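Local coordinates for protein putative oxidoreductase yhhX (Escherichia coli K-12, PDB 3F4L) that is a putative oxidoreductase of the Gfo/Idh/MocA family, possibly an NADP-dependent scyllo-inositol dehydrogenase, at residues Asp271-Leu277 with Arg288-Pro293. Sequence-based numbering, arbitrary orientation.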
# COMPACT_ATOMS: atom_id res chain seq x y z
N ASP A 271 15.59 13.76 17.70
CA ASP A 271 14.95 13.51 16.41
C ASP A 271 14.91 14.79 15.58
O ASP A 271 14.48 15.83 16.06
CB ASP A 271 13.52 13.00 16.65
CG ASP A 271 12.91 12.32 15.44
OD1 ASP A 271 13.14 12.80 14.31
OD2 ASP A 271 12.19 11.32 15.64
N ASP A 272 15.36 14.71 14.33
CA ASP A 272 15.35 15.89 13.47
C ASP A 272 14.37 15.77 12.31
O ASP A 272 14.43 16.51 11.33
CB ASP A 272 16.76 16.17 12.95
CG ASP A 272 17.64 16.83 14.00
OD1 ASP A 272 17.41 18.03 14.29
OD2 ASP A 272 18.55 16.16 14.54
N SER A 273 13.45 14.82 12.43
CA SER A 273 12.43 14.62 11.41
C SER A 273 11.24 15.49 11.76
O SER A 273 11.17 16.06 12.86
CB SER A 273 11.99 13.16 11.35
OG SER A 273 11.37 12.76 12.57
N VAL A 274 10.30 15.60 10.84
CA VAL A 274 9.12 16.40 11.08
C VAL A 274 7.95 15.80 10.35
O VAL A 274 8.13 15.14 9.33
CB VAL A 274 9.28 17.86 10.59
CG1 VAL A 274 10.24 18.62 11.48
CG2 VAL A 274 9.79 17.86 9.14
N GLY A 275 6.76 16.00 10.89
CA GLY A 275 5.56 15.50 10.23
C GLY A 275 5.13 16.59 9.27
O GLY A 275 5.17 17.77 9.62
N VAL A 276 4.74 16.21 8.06
CA VAL A 276 4.32 17.21 7.10
C VAL A 276 2.82 17.09 6.89
O VAL A 276 2.28 15.99 6.76
CB VAL A 276 5.06 17.06 5.76
CG1 VAL A 276 4.56 18.08 4.75
CG2 VAL A 276 6.56 17.25 5.98
N LEU A 277 2.17 18.24 6.86
CA LEU A 277 0.74 18.31 6.70
C LEU A 277 0.41 19.28 5.56
O LEU A 277 1.08 20.30 5.37
CB LEU A 277 0.13 18.80 8.02
CG LEU A 277 -1.34 18.68 8.39
CD1 LEU A 277 -1.78 17.23 8.43
CD2 LEU A 277 -1.53 19.32 9.77
N ARG A 288 0.11 24.56 4.42
CA ARG A 288 1.21 23.64 4.62
C ARG A 288 1.71 23.83 6.06
O ARG A 288 1.90 24.96 6.52
CB ARG A 288 2.31 23.95 3.62
CG ARG A 288 3.18 22.79 3.23
CD ARG A 288 3.10 22.54 1.73
NE ARG A 288 4.07 21.54 1.30
CZ ARG A 288 4.13 20.29 1.77
NH1 ARG A 288 3.27 19.89 2.69
NH2 ARG A 288 5.06 19.46 1.33
N GLU A 289 1.91 22.72 6.77
CA GLU A 289 2.38 22.75 8.15
C GLU A 289 3.46 21.70 8.37
O GLU A 289 3.35 20.57 7.88
CB GLU A 289 1.24 22.42 9.11
CG GLU A 289 0.75 23.55 9.98
CD GLU A 289 -0.01 23.03 11.20
OE1 GLU A 289 0.63 22.83 12.26
OE2 GLU A 289 -1.23 22.80 11.10
N GLU A 290 4.51 22.06 9.10
CA GLU A 290 5.55 21.10 9.44
C GLU A 290 5.44 20.97 10.94
O GLU A 290 5.60 21.94 11.67
CB GLU A 290 6.95 21.60 9.04
CG GLU A 290 7.26 21.43 7.56
CD GLU A 290 8.75 21.37 7.27
OE1 GLU A 290 9.49 22.26 7.76
OE2 GLU A 290 9.19 20.45 6.54
N MSE A 291 5.12 19.76 11.39
CA MSE A 291 4.94 19.46 12.81
C MSE A 291 6.19 18.87 13.44
O MSE A 291 6.79 17.94 12.89
CB MSE A 291 3.81 18.45 13.00
CG MSE A 291 2.43 18.91 12.56
SE MSE A 291 1.26 17.38 12.29
CE MSE A 291 0.92 16.90 14.14
N LYS A 292 6.58 19.40 14.59
CA LYS A 292 7.74 18.87 15.29
C LYS A 292 7.25 17.60 15.96
O LYS A 292 6.18 17.59 16.57
CB LYS A 292 8.24 19.89 16.32
CG LYS A 292 9.57 19.51 16.96
CD LYS A 292 10.28 20.74 17.52
CE LYS A 292 9.43 21.47 18.56
NZ LYS A 292 9.15 20.60 19.73
N PRO A 293 8.00 16.50 15.85
CA PRO A 293 7.61 15.23 16.46
C PRO A 293 7.22 15.37 17.92
O PRO A 293 7.93 16.01 18.70
CB PRO A 293 8.86 14.37 16.31
CG PRO A 293 9.49 14.90 15.08
CD PRO A 293 9.35 16.38 15.26
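The guanidinium group of Arg288 meets Leu277 O at its edge, near its plane, with NH1 3.5 Å from that oxygen, while Val276 CG1 reaches it obliquely, at a doubtfully short distance. A strained chi2 of 120° turns the end of the arginine, whose side chain starts out away from the other strand, back toward Val276 and Leu277. The Glu290 carboxylate, on the same side of the sheet, has OE2 3.7 Å from Val274 CG2. Beneath these side chains, strands 275-280 and 286-291 form an antiparallel beta hairpin in the C-terminal alpha/beta domain, 286-291 being the outermost strand of the mixed sheet within this chain. Gly275 and Met291 make one hydrogen-bonded pair, the Met291 N to Gly275 O bond being 2.7 Å long, and Leu277 and Glu289 the next, with the non-hydrogen-bonded Val276 and Glu290 between them. On the other face Leu277 CD2 lies 4.2 Å from SE of Met291, a selenomethionine, both side chains touching Phe245, and Glu289 OE2 forms a salt bridge with Lys142 NZ. Before Gly275 and after Met291, the Pro293 ring sets CG and CD against Ser273 O. An alanine at Pro293 would lack CG and CD, which is likely to open a gap beside Ser273. Asp271 OD1 accepts from Ser273 N in an Asx turn.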